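Local coordinates for protein intimin (Escherichia coli O127:H6 str. E2348/69, PDB 6TQD) that probably serves as an outer-membrane adhesin for attachment to host cells, the juncture domains here forming an extended part of its extracellular passenger, at residues V146-N151 against A164-S169. Residues are numbered along the deposited sequence; the frame is centred on the assembly and turned at random. Where two conformers were deposited one is given.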
ATOM      1  N   VAL A 146      -5.108  14.935  -6.389  1.00 10.21           N
ATOM      2  CA  VAL A 146      -5.188  13.989  -7.505  1.00 12.34           C
ATOM      3  C   VAL A 146      -6.640  13.876  -7.952  1.00 10.34           C
ATOM      4  O   VAL A 146      -7.514  13.624  -7.114  1.00  9.60           O
ATOM      5  CB  VAL A 146      -4.648  12.604  -7.111  1.00 10.18           C
ATOM      6  CG1 VAL A 146      -4.785  11.624  -8.277  1.00 10.92           C
ATOM      7  CG2 VAL A 146      -3.210  12.704  -6.645  1.00 11.43           C
ATOM      8  N   PRO A 147      -6.947  14.033  -9.244  1.00  9.88           N
ATOM      9  CA  PRO A 147      -8.339  13.850  -9.694  1.00  9.18           C
ATOM     10  C   PRO A 147      -8.762  12.389  -9.638  1.00  8.42           C
ATOM     11  O   PRO A 147      -8.060  11.505 -10.129  1.00 11.49           O
ATOM     12  CB  PRO A 147      -8.320  14.359 -11.141  1.00 11.88           C
ATOM     13  CG  PRO A 147      -7.090  15.216 -11.243  1.00 13.91           C
ATOM     14  CD  PRO A 147      -6.099  14.621 -10.296  1.00 13.48           C
ATOM     15  N   VAL A 148      -9.941  12.150  -9.078  1.00  7.38           N
ATOM     16  CA  VAL A 148     -10.532  10.820  -8.984  1.00  7.76           C
ATOM     17  C   VAL A 148     -11.826  10.830  -9.775  1.00  8.10           C
ATOM     18  O   VAL A 148     -12.664  11.708  -9.575  1.00  8.93           O
ATOM     19  CB  VAL A 148     -10.806  10.433  -7.524  1.00  8.21           C
ATOM     20  CG1 VAL A 148     -11.430   9.075  -7.456  1.00  8.99           C
ATOM     21  CG2 VAL A 148      -9.515  10.468  -6.702  1.00  9.29           C
ATOM     22  N   SER A 149     -11.997   9.845 -10.654  0.66  8.12           N
ATOM     23  CA  SER A 149     -13.179   9.717 -11.494  0.66  8.82           C
ATOM     24  C   SER A 149     -14.124   8.695 -10.885  0.66  9.08           C
ATOM     25  O   SER A 149     -13.693   7.601 -10.506  0.66  9.12           O
ATOM     26  CB  SER A 149     -12.784   9.255 -12.899  0.66 11.11           C
ATOM     27  OG  SER A 149     -12.080  10.274 -13.584  0.66 12.21           O
ATOM     28  N   PHE A 150     -15.411   9.050 -10.805  1.00 10.55           N
ATOM     29  CA  PHE A 150     -16.436   8.202 -10.214  1.00 10.54           C
ATOM     30  C   PHE A 150     -17.444   7.766 -11.271  1.00 11.31           C
ATOM     31  O   PHE A 150     -17.835   8.557 -12.136  1.00 16.04           O
ATOM     32  CB  PHE A 150     -17.200   8.924  -9.098  1.00  9.15           C
ATOM     33  CG  PHE A 150     -16.312   9.464  -8.013  1.00  9.32           C
ATOM     34  CD1 PHE A 150     -16.182  10.832  -7.835  1.00  9.69           C
ATOM     35  CD2 PHE A 150     -15.631   8.613  -7.162  1.00 11.27           C
ATOM     36  CE1 PHE A 150     -15.382  11.330  -6.839  1.00 11.34           C
ATOM     37  CE2 PHE A 150     -14.816   9.110  -6.168  1.00 11.79           C
ATOM     38  CZ  PHE A 150     -14.699  10.480  -6.002  1.00 11.55           C
ATOM     39  N   ASN A 151     -17.867   6.508 -11.198  0.54 10.11           N
ATOM     40  CA  ASN A 151     -18.787   5.961 -12.184  0.54 12.08           C
ATOM     41  C   ASN A 151     -19.651   4.878 -11.556  0.54 11.30           C
ATOM     42  O   ASN A 151     -19.184   4.113 -10.714  0.54 11.88           O
ATOM     43  CB  ASN A 151     -18.019   5.371 -13.376  0.54 14.98           C
ATOM     44  CG  ASN A 151     -17.341   6.433 -14.214  0.54 17.18           C
ATOM     45  OD1 ASN A 151     -16.137   6.670 -14.085  0.54 19.41           O
ATOM     46  ND2 ASN A 151     -18.113   7.091 -15.070  0.54 16.85           N
ATOM     47  N   ALA A 164     -13.647  14.417  -8.560  1.00 10.72           N
ATOM     48  CA  ALA A 164     -13.258  15.326  -7.504  1.00  9.14           C
ATOM     49  C   ALA A 164     -11.784  15.093  -7.224  1.00 11.94           C
ATOM     50  O   ALA A 164     -11.299  13.970  -7.358  1.00 10.55           O
ATOM     51  CB  ALA A 164     -14.063  15.077  -6.228  1.00 11.25           C
ATOM     52  N   ASN A 165     -11.094  16.144  -6.789  1.00 10.05           N
ATOM     53  CA  ASN A 165      -9.674  16.039  -6.495  1.00 10.00           C
ATOM     54  C   ASN A 165      -9.477  15.690  -5.029  1.00  9.46           C
ATOM     55  O   ASN A 165     -10.202  16.179  -4.159  1.00 11.67           O
ATOM     56  CB  ASN A 165      -8.958  17.354  -6.804  1.00 12.03           C
ATOM     57  CG  ASN A 165      -8.934  17.683  -8.285  1.00 16.97           C
ATOM     58  OD1 ASN A 165      -9.313  16.870  -9.127  1.00 18.07           O
ATOM     59  ND2 ASN A 165      -8.467  18.884  -8.618  1.00 20.16           N
ATOM     60  N   THR A 166      -8.466  14.862  -4.741  1.00  8.83           N
ATOM     61  CA  THR A 166      -8.192  14.518  -3.354  1.00  8.83           C
ATOM     62  C   THR A 166      -7.715  15.737  -2.567  1.00 10.40           C
ATOM     63  O   THR A 166      -7.077  16.644  -3.109  1.00 12.72           O
ATOM     64  CB  THR A 166      -7.116  13.428  -3.241  1.00  8.19           C
ATOM     65  OG1 THR A 166      -5.885  13.853  -3.859  1.00  9.32           O
ATOM     66  CG2 THR A 166      -7.603  12.133  -3.897  1.00  9.58           C
ATOM     67  N   ASN A 167      -8.012  15.734  -1.272  1.00 10.76           N
ATOM     68  CA  ASN A 167      -7.534  16.773  -0.368  1.00 12.71           C
ATOM     69  C   ASN A 167      -6.115  16.429   0.090  1.00 13.16           C
ATOM     70  O   ASN A 167      -5.468  15.534  -0.456  1.00  9.75           O
ATOM     71  CB  ASN A 167      -8.512  16.938   0.795  1.00 12.02           C
ATOM     72  CG  ASN A 167      -8.625  15.683   1.660  1.00 10.96           C
ATOM     73  OD1 ASN A 167      -7.801  14.775   1.598  1.00  9.98           O
ATOM     74  ND2 ASN A 167      -9.659  15.644   2.492  1.00 14.67           N
ATOM     75  N   GLY A 168      -5.608  17.157   1.094  1.00 15.11           N
ATOM     76  CA  GLY A 168      -4.257  16.937   1.589  1.00 15.76           C
ATOM     77  C   GLY A 168      -4.038  15.587   2.239  1.00 16.58           C
ATOM     78  O   GLY A 168      -2.883  15.163   2.397  1.00 17.37           O
ATOM     79  N   SER A 169      -5.112  14.908   2.630  1.00 14.72           N
ATOM     80  CA  SER A 169      -5.045  13.581   3.217  1.00 11.71           C
ATOM     81  C   SER A 169      -5.315  12.481   2.197  1.00  9.78           C
ATOM     82  O   SER A 169      -5.509  11.322   2.584  1.00 12.61           O
ATOM     83  CB  SER A 169      -6.025  13.470   4.386  1.00 18.93           C
ATOM     84  OG  SER A 169      -5.733  14.443   5.384  1.00 21.55           O
TER
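Thr-166 and Val-146 grip each other twice. The hydroxyl OG1 of Thr-166 takes the backbone N-H of Val-146 at 2.9 Å between OG1 and N, almost straight at 172°, while the amide N of Thr-166 gives its hydrogen to Val-146 O. What brings OG1 into place is its setting between the backbone N and carbonyl carbon of its own residue (chi1 59°); CG2, anti to the carbonyl carbon, is then left to meet Val-148 CG2 at 3.8 Å, the two side chains crossing at about a right angle. OG1 is also hydrogen-bonded to the carbonyl of Gln-143, so this buried hydroxyl is tied to two backbone groups.

Two residues further along, Val-148 and Ala-164 form an antiparallel hydrogen-bonded pair, with Val-148 N to Ala-164 O at 2.8 Å and Ala-164 N to Val-148 O at 3.1 Å. The Phe-150 side chain reaches back along its strand (chi1 -56°), placing Val-148 O over one ring face near the rim and CE1 4.0 Å from Ala-164 CB. Val-148 meets Ala-134 and Val-136, and Phe-150 meets Val-174, all on the facing sheet, so this side of the pair looks into the sandwich core.

The other face of the sheet carries Pro-147 and Asn-165, a non-hydrogen-bonded pair with CA atoms 4.1 Å apart. Here the amide oxygen OD1 of Asn-165 lies against the proline, 3.2 Å from Pro-147 CA and 3.4 Å from its CB, in an exposed contact.

The arrangement is the end of an antiparallel edge pairing in a bacterial Ig-like beta-sandwich: strand 163-165 borders its sheet, and where the chain leaves that strand, the backbone N of Thr-166 continues the ladder and its hydroxyl, not its carbonyl, accepts from Val-146 N.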